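Local atomic coordinates of exopolygalacturonate lyase (Vibrio vulnificus, PDB entry 5A29), a protein that probably cleaves pectate by beta-elimination as a polysaccharide lyase of family 2 that binds manganese. Residues E475-T480 with E484-A489; S220-M225 with K274-G279. One frame throughout, in Å; residues are numbered along the deposited sequence.

Contact 1 joins two consecutive antiparallel helices across a three-residue turn, whereas contact 2 brings together two loops separated by 48 residues, most of them helical. The first is mainly buried and rests on aromatic rings that each receive an aliphatic group on one face. The second is smaller and only partly buried, built from a leucine, two prolines and a histidine that its own turn holds through ND1. Neither relies on a hydrogen bond from segment to segment; the polar bonds stay local or lead to other parts of the chain. The centres lie 39 Å apart, and both are remote from the manganese site.

Contact 1: residues E475-T480 with E484-A489. With EDO (1,2-ethanediol), chain F.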
loop_
_atom_site.group_PDB
_atom_site.type_symbol
_atom_site.label_atom_id
_atom_site.label_comp_id
_atom_site.label_asym_id
_atom_site.label_seq_id
_atom_site.Cartn_x
_atom_site.Cartn_y
_atom_site.Cartn_z
ATOM N N GLU A 475 3.652 7.663 -17.009
ATOM C CA GLU A 475 2.967 8.959 -16.675
ATOM C C GLU A 475 3.572 10.144 -17.420
ATOM O O GLU A 475 2.852 11.016 -17.922
ATOM C CB GLU A 475 3.051 9.269 -15.164
ATOM C CG GLU A 475 2.337 8.267 -14.346
ATOM C CD GLU A 475 0.810 8.393 -14.407
ATOM O OE1 GLU A 475 0.286 9.485 -14.770
ATOM O OE2 GLU A 475 0.171 7.392 -14.013
ATOM N N LEU A 476 4.882 10.196 -17.536
ATOM C CA LEU A 476 5.435 11.329 -18.198
ATOM C C LEU A 476 5.152 11.288 -19.707
ATOM O O LEU A 476 4.969 12.318 -20.339
ATOM C CB LEU A 476 6.972 11.387 -18.029
ATOM C CG LEU A 476 7.280 12.075 -16.682
ATOM C CD1 LEU A 476 8.655 11.663 -16.228
ATOM C CD2 LEU A 476 7.249 13.621 -16.890
ATOM N N TYR A 477 5.149 10.108 -20.277
ATOM C CA TYR A 477 4.606 10.012 -21.667
ATOM C C TYR A 477 3.141 10.532 -21.772
ATOM O O TYR A 477 2.845 11.295 -22.716
ATOM C CB TYR A 477 4.724 8.556 -22.198
ATOM C CG TYR A 477 4.211 8.452 -23.600
ATOM C CD1 TYR A 477 4.950 8.975 -24.665
ATOM C CD2 TYR A 477 2.951 7.885 -23.844
ATOM C CE1 TYR A 477 4.442 8.954 -25.968
ATOM C CE2 TYR A 477 2.432 7.839 -25.156
ATOM C CZ TYR A 477 3.178 8.383 -26.196
ATOM O OH TYR A 477 2.614 8.330 -27.474
ATOM N N GLN A 478 2.257 10.148 -20.852
ATOM C CA GLN A 478 0.862 10.612 -20.975
ATOM C C GLN A 478 0.817 12.131 -20.843
ATOM O O GLN A 478 0.051 12.810 -21.567
ATOM C CB GLN A 478 -0.058 9.981 -19.966
ATOM C CG GLN A 478 -0.336 8.513 -20.233
ATOM C CD GLN A 478 -1.309 7.975 -19.205
ATOM O OE1 GLN A 478 -0.991 7.063 -18.455
ATOM N NE2 GLN A 478 -2.482 8.607 -19.108
ATOM N N ILE A 479 1.676 12.655 -19.956
ATOM C CA ILE A 479 1.773 14.119 -19.769
ATOM C C ILE A 479 2.273 14.871 -21.013
ATOM O O ILE A 479 1.686 15.908 -21.425
ATOM C CB ILE A 479 2.640 14.473 -18.533
ATOM C CG1 ILE A 479 1.923 13.970 -17.288
ATOM C CG2 ILE A 479 2.927 15.988 -18.497
ATOM C CD1 ILE A 479 2.820 13.989 -16.022
ATOM N N THR A 480 3.420 14.454 -21.528
ATOM C CA THR A 480 4.197 15.273 -22.441
ATOM C C THR A 480 3.949 14.803 -23.896
ATOM O O THR A 480 4.284 15.500 -24.825
ATOM C CB THR A 480 5.696 15.115 -22.181
ATOM O OG1 THR A 480 6.098 13.756 -22.449
ATOM C CG2 THR A 480 6.088 15.551 -20.736
ATOM N N GLU A 484 10.448 9.995 -26.610
ATOM C CA GLU A 484 11.605 9.702 -25.798
ATOM C C GLU A 484 11.300 8.933 -24.483
ATOM O O GLU A 484 12.132 8.113 -24.066
ATOM C CB GLU A 484 12.366 10.956 -25.410
ATOM C CG GLU A 484 12.995 11.707 -26.599
ATOM C CD GLU A 484 12.025 12.634 -27.373
ATOM O OE1 GLU A 484 10.787 12.704 -27.117
ATOM O OE2 GLU A 484 12.539 13.316 -28.289
ATOM N N TYR A 485 10.171 9.215 -23.813
ATOM C CA TYR A 485 9.873 8.513 -22.557
ATOM C C TYR A 485 9.586 7.040 -22.838
ATOM O O TYR A 485 9.790 6.178 -21.975
ATOM C CB TYR A 485 8.632 9.108 -21.867
ATOM C CG TYR A 485 9.040 10.415 -21.200
ATOM C CD1 TYR A 485 9.873 10.411 -20.086
ATOM C CD2 TYR A 485 8.600 11.643 -21.724
ATOM C CE1 TYR A 485 10.317 11.590 -19.504
ATOM C CE2 TYR A 485 8.990 12.833 -21.158
ATOM C CZ TYR A 485 9.834 12.788 -20.021
ATOM O OH TYR A 485 10.241 13.950 -19.458
ATOM N N LEU A 486 9.060 6.746 -24.018
ATOM C CA LEU A 486 8.792 5.323 -24.341
ATOM C C LEU A 486 10.078 4.598 -24.709
ATOM O O LEU A 486 10.182 3.403 -24.446
ATOM C CB LEU A 486 7.829 5.208 -25.523
ATOM C CG LEU A 486 6.426 5.711 -25.195
ATOM C CD1 LEU A 486 5.523 5.383 -26.383
ATOM C CD2 LEU A 486 5.913 5.056 -23.936
ATOM N N GLU A 487 10.985 5.273 -25.396
ATOM C CA GLU A 487 12.350 4.717 -25.615
ATOM C C GLU A 487 13.028 4.357 -24.290
ATOM O O GLU A 487 13.596 3.271 -24.093
ATOM C CB GLU A 487 13.241 5.720 -26.350
ATOM C CG GLU A 487 14.613 5.147 -26.702
ATOM C CD GLU A 487 15.462 6.027 -27.637
ATOM O OE1 GLU A 487 15.006 7.124 -28.046
ATOM O OE2 GLU A 487 16.630 5.647 -27.908
ATOM N N PHE A 488 12.987 5.338 -23.379
ATOM C CA PHE A 488 13.531 5.173 -22.030
ATOM C C PHE A 488 12.866 4.018 -21.276
ATOM O O PHE A 488 13.567 3.179 -20.669
ATOM C CB PHE A 488 13.360 6.504 -21.263
ATOM C CG PHE A 488 13.797 6.436 -19.809
ATOM C CD1 PHE A 488 15.124 6.541 -19.486
ATOM C CD2 PHE A 488 12.815 6.362 -18.784
ATOM C CE1 PHE A 488 15.555 6.547 -18.152
ATOM C CE2 PHE A 488 13.222 6.335 -17.436
ATOM C CZ PHE A 488 14.583 6.435 -17.117
ATOM N N ALA A 489 11.532 3.949 -21.327
ATOM C CA ALA A 489 10.841 2.918 -20.581
ATOM C C ALA A 489 11.144 1.533 -21.188
ATOM O O ALA A 489 11.251 0.552 -20.476
ATOM C CB ALA A 489 9.354 3.164 -20.644
HETATM C C1 EDO F . 1.570 4.424 -15.004
HETATM O O1 EDO F . 1.421 5.046 -13.734
HETATM C C2 EDO F . 0.172 4.137 -15.549
HETATM O O2 EDO F . -0.428 5.396 -15.890
#
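The Tyr485 ring takes Leu476 over one face: CB of Leu476 stands 3.6 Å from the ring centroid and 9° off the normal, a well-centred CH-pi contact. Leu476 CD1 follows along the same side chain to meet Tyr485 CE1. Thr480 OG1 approaches the ring obliquely, 3.3 Å from Tyr485 CE2. A second CH-pi pair runs in the reverse sense, with Leu486 of the later helix on a face of Tyr477. Here Leu486 CD1 lies 3.8 Å from the ring centroid, displaced toward the rim, and Leu486 CG approaches Tyr477 CD1 to 3.6 Å. Tyr477 swings its ring out with CG opposite the backbone N (chi1 -179°), which turns one face to Leu486. Between the two pairs, the CB atoms of Tyr477 and Tyr485 meet at 4.0 Å.

Thr480 OG1 donates to Leu476 O at 2.8 Å, and the amide of Thr480 reaches that oxygen from the opposite face of the carbonyl plane. Two donors thus grip Leu476 O, while the hydroxyl, also bonded to Gln482 N, is kept beside the Tyr485 ring. Away from the interface, an ethanediol, probably from the crystallisation liquor, gives a hydrogen bond from O1 to Glu475 OE2 of 2.7 Å; the carboxylate also forms salt bridges with Arg422 and Arg425.

The arrangement is an antiparallel helical hairpin; the axes of the two segments approach to 9.0 Å, their directions 170° apart. Helix 417-426 packs against Leu476 through Leu421, and helix 521-532 supplies Thr531 to both Tyr477 and Leu486.

Contact 2: residues S220-M225 with K274-G279; sequences SKLPIM and KHPKTG
Leu222 and Pro276 meet where two irregular loops pass each other, with their CA atoms 6.6 Å apart and a cis peptide bond joining Leu222 to Pro223. On the Leu222 side chain, CB does the touching: it lies 3.8 Å from Pro276 CD, while Pro276 CG also approaches the backbone oxygen of Leu222. The CG of Leu222 is anti to its carbonyl carbon (chi1 -65°), and the branch ending in CD1 comes to 3.6 Å from Lys274 O. One residue thus spans the start of the opposing loop, its CB on the proline ring and its methyl beside the carbonyl two residues earlier.

Pro223 makes a looser approach to His275, with Pro223 CB 4.2 Å from His275 CD2 and oblique to the imidazole. Within its own loop the His275 ring is held through ND1, and Ser383 and Asp384 also touch it. Lys277 N donates to His275 ND1 at 3.0 Å, tilted 31° out of the ring plane. Thr278 N donates to His275 ND1 at 3.3 Å, with a tilt of 19°. Pro276 CD lies over one face of the ring, offset toward the rim. The backbone bond from Gly279 N to His275 O, 2.9 Å, closes the turn, and Gly279 leaves it with positive phi. Nearby, Pro223 O accepts from Asn325 ND2, while Thr278 OG1 bonds to Ser383 O, tying each loop to another part of the fold.

Across the interface the chemistry is apolar contact of modest extent: the packing of Leu222 on Pro276, with the looser approach of Pro223 to His275, joins the loops without directional bonds. Acceptance of two amide protons is consistent with an ND1 that carries no proton, and so probably with a neutral imidazole protonated on NE2.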
loop_
_atom_site.group_PDB
_atom_site.type_symbol
_atom_site.label_atom_id
_atom_site.label_comp_id
_atom_site.label_asym_id
_atom_site.label_seq_id
_atom_site.Cartn_x
_atom_site.Cartn_y
_atom_site.Cartn_z
ATOM N N SER A 220 -7.826 25.662 16.721
ATOM C CA SER A 220 -7.015 26.636 17.477
ATOM C C SER A 220 -6.076 25.916 18.478
ATOM O O SER A 220 -5.169 26.546 19.003
ATOM C CB SER A 220 -7.894 27.635 18.230
ATOM O OG SER A 220 -8.614 26.905 19.197
ATOM N N LYS A 221 -6.269 24.624 18.715
ATOM C CA LYS A 221 -5.364 23.838 19.568
ATOM C C LYS A 221 -4.242 23.129 18.815
ATOM O O LYS A 221 -3.225 22.800 19.412
ATOM C CB LYS A 221 -6.127 22.832 20.381
ATOM C CG LYS A 221 -7.063 23.472 21.426
ATOM C CD LYS A 221 -7.470 22.419 22.446
ATOM C CE LYS A 221 -8.273 23.000 23.610
ATOM N NZ LYS A 221 -8.188 24.488 23.609
ATOM N N LEU A 222 -4.355 22.992 17.487
ATOM C CA LEU A 222 -3.236 22.301 16.710
ATOM C C LEU A 222 -1.879 22.982 16.964
ATOM O O LEU A 222 -1.820 24.223 16.987
ATOM C CB LEU A 222 -3.613 22.333 15.214
ATOM C CG LEU A 222 -4.852 21.526 14.833
ATOM C CD1 LEU A 222 -5.134 21.845 13.359
ATOM C CD2 LEU A 222 -4.533 20.020 14.968
ATOM N N PRO A 223 -0.763 22.235 17.156
ATOM C CA PRO A 223 -0.569 20.861 16.691
ATOM C C PRO A 223 -1.022 19.815 17.700
ATOM O O PRO A 223 -0.831 18.598 17.460
ATOM C CB PRO A 223 0.973 20.797 16.464
ATOM C CG PRO A 223 1.531 21.781 17.441
ATOM C CD PRO A 223 0.522 22.933 17.409
ATOM N N ILE A 224 -1.574 20.249 18.849
ATOM C CA ILE A 224 -2.184 19.282 19.753
ATOM C C ILE A 224 -3.503 18.788 19.153
ATOM O O ILE A 224 -4.285 19.563 18.657
ATOM C CB ILE A 224 -2.483 19.918 21.161
ATOM C CG1 ILE A 224 -1.242 20.608 21.722
ATOM C CG2 ILE A 224 -3.199 18.917 22.073
ATOM C CD1 ILE A 224 -0.215 19.652 22.223
ATOM N N MET A 225 -3.767 17.497 19.205
ATOM C CA MET A 225 -4.992 16.968 18.588
ATOM C C MET A 225 -5.881 16.441 19.688
ATOM O O MET A 225 -5.396 16.190 20.830
ATOM C CB MET A 225 -4.611 15.809 17.640
ATOM C CG MET A 225 -3.741 16.363 16.509
ATOM S SD MET A 225 -3.376 15.096 15.264
ATOM C CE MET A 225 -2.132 16.030 14.371
ATOM N N LYS A 274 -4.103 19.111 9.607
ATOM C CA LYS A 274 -2.839 19.485 9.042
ATOM C C LYS A 274 -2.212 20.636 9.836
ATOM O O LYS A 274 -2.908 21.437 10.517
ATOM C CB LYS A 274 -2.936 19.830 7.539
ATOM C CG LYS A 274 -3.416 21.252 7.256
ATOM C CD LYS A 274 -3.636 21.299 5.748
ATOM C CE LYS A 274 -5.014 21.796 5.399
ATOM N NZ LYS A 274 -4.849 23.265 5.313
ATOM N N HIS A 275 -0.900 20.707 9.786
ATOM C CA HIS A 275 -0.207 21.760 10.608
ATOM C C HIS A 275 -0.686 23.180 10.261
ATOM O O HIS A 275 -0.745 23.562 9.119
ATOM C CB HIS A 275 1.306 21.718 10.444
ATOM C CG HIS A 275 1.999 22.533 11.486
ATOM N ND1 HIS A 275 2.107 23.911 11.400
ATOM C CD2 HIS A 275 2.436 22.187 12.725
ATOM C CE1 HIS A 275 2.670 24.365 12.518
ATOM N NE2 HIS A 275 2.858 23.340 13.350
ATOM N N PRO A 276 -1.097 23.951 11.260
ATOM C CA PRO A 276 -1.830 25.198 10.945
ATOM C C PRO A 276 -0.950 26.300 10.399
ATOM O O PRO A 276 -1.450 27.224 9.823
ATOM C CB PRO A 276 -2.404 25.625 12.317
ATOM C CG PRO A 276 -1.493 24.952 13.326
ATOM C CD PRO A 276 -1.108 23.618 12.700
ATOM N N LYS A 277 0.363 26.215 10.558
ATOM C CA LYS A 277 1.242 27.188 10.004
ATOM C C LYS A 277 1.844 26.727 8.650
ATOM O O LYS A 277 1.914 27.529 7.715
ATOM C CB LYS A 277 2.332 27.507 11.045
ATOM C CG LYS A 277 3.444 28.412 10.534
ATOM C CD LYS A 277 3.110 29.895 10.667
ATOM C CE LYS A 277 3.697 30.740 9.526
ATOM N NZ LYS A 277 2.692 31.759 9.083
ATOM N N THR A 278 2.265 25.456 8.530
ATOM C CA THR A 278 3.000 24.996 7.306
ATOM C C THR A 278 2.079 24.324 6.315
ATOM O O THR A 278 2.424 24.181 5.168
ATOM C CB THR A 278 4.065 23.945 7.655
ATOM O OG1 THR A 278 3.394 22.868 8.287
ATOM C CG2 THR A 278 5.087 24.550 8.699
ATOM N N GLY A 279 0.884 23.943 6.743
ATOM C CA GLY A 279 0.024 23.185 5.885
ATOM C C GLY A 279 0.492 21.742 5.678
ATOM O O GLY A 279 -0.140 20.999 4.907
#